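Local structure of cell division control protein 45 cdc45 putative (Entamoeba histolytica, 6CC2) at residues Q258-H264 and S351-D356. The protein probably acts in eukaryotic DNA replication as the Cdc45 component of the replicative CMG helicase, alongside Mcm2-7 and GINS. Residues are numbered along the deposited sequence.
Sequences QLMLLRH and SISAFD. With EDO (1,2-ethanediol), chain K.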
loop_
_atom_site.group_PDB
_atom_site.type_symbol
_atom_site.label_atom_id
_atom_site.label_comp_id
_atom_site.label_asym_id
_atom_site.label_seq_id
_atom_site.Cartn_x
_atom_site.Cartn_y
_atom_site.Cartn_z
ATOM N N GLN A 258 5.791 -13.468 10.389
ATOM C CA GLN A 258 5.075 -12.617 9.433
ATOM C C GLN A 258 5.163 -13.168 8.006
ATOM O O GLN A 258 5.604 -12.505 7.074
ATOM C CB GLN A 258 5.613 -11.192 9.495
ATOM C CG GLN A 258 5.424 -10.539 10.857
ATOM C CD GLN A 258 3.976 -10.471 11.269
ATOM O OE1 GLN A 258 3.063 -10.689 10.456
ATOM N NE2 GLN A 258 3.736 -10.149 12.523
ATOM N N LEU A 259 4.731 -14.405 7.852
ATOM C CA LEU A 259 4.490 -14.960 6.515
ATOM C C LEU A 259 3.097 -14.532 6.070
ATOM O O LEU A 259 2.144 -14.539 6.860
ATOM C CB LEU A 259 4.607 -16.476 6.521
ATOM C CG LEU A 259 5.986 -17.043 6.856
ATOM C CD1 LEU A 259 5.907 -18.560 6.890
ATOM C CD2 LEU A 259 7.029 -16.584 5.830
HETATM N N MSE A 260 2.992 -14.127 4.817
HETATM C CA MSE A 260 1.759 -13.519 4.308
HETATM C C MSE A 260 0.540 -14.399 4.461
HETATM O O MSE A 260 0.473 -15.507 3.879
HETATM C CB MSE A 260 1.950 -13.183 2.788
HETATM C CG MSE A 260 0.671 -12.726 2.135
HETATM SE SE MSE A 260 1.001 -12.198 0.266
HETATM C CE MSE A 260 1.914 -13.718 -0.405
ATOM N N LEU A 261 -0.431 -13.931 5.250
ATOM C CA LEU A 261 -1.724 -14.575 5.428
ATOM C C LEU A 261 -1.621 -16.031 5.888
ATOM O O LEU A 261 -2.520 -16.821 5.638
ATOM C CB LEU A 261 -2.554 -14.487 4.137
ATOM C CG LEU A 261 -3.037 -13.079 3.803
ATOM C CD1 LEU A 261 -3.792 -13.105 2.468
ATOM C CD2 LEU A 261 -3.936 -12.524 4.881
ATOM N N LEU A 262 -0.544 -16.371 6.601
ATOM C CA LEU A 262 -0.302 -17.751 7.008
ATOM C C LEU A 262 -1.529 -18.394 7.660
ATOM O O LEU A 262 -1.923 -19.498 7.294
ATOM C CB LEU A 262 0.895 -17.787 7.953
ATOM C CG LEU A 262 1.303 -19.148 8.550
ATOM C CD1 LEU A 262 1.700 -20.104 7.444
ATOM C CD2 LEU A 262 2.416 -19.002 9.574
ATOM N N ARG A 263 -2.120 -17.744 8.662
ATOM C CA ARG A 263 -3.244 -18.338 9.364
ATOM C C ARG A 263 -4.442 -18.558 8.460
ATOM O O ARG A 263 -5.300 -19.377 8.777
ATOM C CB ARG A 263 -3.628 -17.467 10.562
ATOM C CG ARG A 263 -2.686 -17.588 11.746
ATOM C CD ARG A 263 -3.114 -16.671 12.912
ATOM N NE ARG A 263 -3.030 -15.272 12.487
ATOM C CZ ARG A 263 -1.900 -14.577 12.448
ATOM N NH1 ARG A 263 -0.753 -15.109 12.847
ATOM N NH2 ARG A 263 -1.920 -13.329 12.012
ATOM N N HIS A 264 -4.507 -17.864 7.327
ATOM C CA HIS A 264 -5.642 -17.930 6.409
ATOM C C HIS A 264 -5.275 -18.639 5.113
ATOM O O HIS A 264 -5.987 -18.537 4.103
ATOM C CB HIS A 264 -6.138 -16.505 6.173
ATOM C CG HIS A 264 -6.243 -15.743 7.451
ATOM N ND1 HIS A 264 -7.208 -16.018 8.400
ATOM C CD2 HIS A 264 -5.450 -14.788 7.990
ATOM C CE1 HIS A 264 -7.010 -15.237 9.452
ATOM N NE2 HIS A 264 -5.937 -14.508 9.237
ATOM N N SER A 351 -7.948 -14.793 15.001
ATOM C CA SER A 351 -6.903 -15.163 14.053
ATOM C C SER A 351 -6.569 -14.069 13.042
ATOM O O SER A 351 -5.653 -14.254 12.239
ATOM C CB SER A 351 -7.318 -16.443 13.292
ATOM O OG SER A 351 -8.376 -16.180 12.373
ATOM N N ILE A 352 -7.252 -12.929 13.083
ATOM C CA ILE A 352 -7.036 -11.867 12.113
ATOM C C ILE A 352 -6.173 -10.783 12.752
ATOM O O ILE A 352 -6.640 -10.039 13.634
ATOM C CB ILE A 352 -8.368 -11.286 11.615
ATOM C CG1 ILE A 352 -9.225 -12.372 10.953
ATOM C CG2 ILE A 352 -8.085 -10.161 10.628
ATOM C CD1 ILE A 352 -10.579 -11.890 10.444
ATOM N N SER A 353 -4.936 -10.666 12.280
ATOM C CA SER A 353 -4.047 -9.594 12.701
ATOM C C SER A 353 -4.219 -8.371 11.800
ATOM O O SER A 353 -4.837 -8.426 10.727
ATOM C CB SER A 353 -2.598 -10.050 12.662
ATOM O OG SER A 353 -2.158 -10.036 11.322
ATOM N N ALA A 354 -3.626 -7.258 12.232
ATOM C CA ALA A 354 -3.652 -6.045 11.420
ATOM C C ALA A 354 -2.853 -6.212 10.139
ATOM O O ALA A 354 -3.137 -5.515 9.165
ATOM C CB ALA A 354 -3.153 -4.860 12.242
ATOM N N PHE A 355 -1.874 -7.143 10.099
ATOM C CA PHE A 355 -1.220 -7.446 8.836
ATOM C C PHE A 355 -2.165 -8.186 7.905
ATOM O O PHE A 355 -2.238 -7.876 6.707
ATOM C CB PHE A 355 0.035 -8.281 9.059
ATOM C CG PHE A 355 1.244 -7.479 9.445
ATOM C CD1 PHE A 355 1.742 -6.512 8.594
ATOM C CD2 PHE A 355 1.884 -7.702 10.633
ATOM C CE1 PHE A 355 2.873 -5.791 8.935
ATOM C CE2 PHE A 355 3.019 -6.991 10.969
ATOM C CZ PHE A 355 3.495 -6.032 10.123
ATOM N N ASP A 356 -2.896 -9.175 8.440
ATOM C CA ASP A 356 -3.862 -9.898 7.621
ATOM C C ASP A 356 -4.875 -8.927 7.032
ATOM O O ASP A 356 -5.221 -8.994 5.842
ATOM C CB ASP A 356 -4.611 -10.952 8.431
ATOM C CG ASP A 356 -3.707 -12.026 9.013
ATOM O OD1 ASP A 356 -2.700 -12.403 8.385
ATOM O OD2 ASP A 356 -4.055 -12.510 10.149
HETATM C C1 EDO K . 2.526 -18.089 13.565
HETATM O O1 EDO K . 2.722 -18.659 14.864
HETATM C C2 EDO K . 1.046 -18.161 13.201
HETATM O O2 EDO K . 0.263 -17.535 14.223
HETATM O O HOH W 1 0.142 -11.542 11.045
HETATM O O HOH W 2 -0.545 -11.589 7.048
HETATM O O HOH W 3 -1.628 -14.925 9.216
#
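Asp356, buried at the start of helix 354-364, receives the salt bridge of this contact. Its OD2 lies 2.9 Å from Arg263 NH2, where the N-H...O angle of 147° also fits a hydrogen bond, and His264 NE2 donates weakly to the same OD2, also at 2.9 Å. This carboxylate belongs to a capping box: Asp356 N donates to Ser353 OG (3.1 Å, 169°), while Ser353 N returns a bond to Asp356 OD2 (3.0 Å, 173°), with Ser353 as N-cap. Beside it, Arg263 NE donates to Ser351 O (2.8 Å, 160°), the shortest and straightest hydrogen bond between the segments, so the guanidinium reaches both carbonyl and carboxylate near its own plane; NH1 turns to a salt bridge with Asp256. His264 NE2 meets Ser351 O at 3.0 Å, but the 120° angle makes that bond weak.

The other carboxylate oxygen works through water. Asp356 OD1 accepts from water 2 (2.7 Å) and water 3 (2.9 Å), which in turn accept from Leu261 N and Arg263 N, tying the type II turn Leu259-Leu262 and the 3-10 segment 262-263 that begins at its last residue to the helix start. Water 1 joins Arg263 NH2 with Ser353 OG and Gln258 OE1.

Outside this polar centre, helix 393-417 covers one flank of the junction between the loop after strand 251-257 and the helix start, Phe397 stacking on His264 and touching Leu261. A further polar link runs from Gln258 NE2, hydrogen-bonded to Ser341 and Leu339 of strand 338-344, while Gln258 OE1 sits 3.2 Å from Phe355 CD2. Leu261 CD2 closes in on Asp356 OD1 at 3.7 Å.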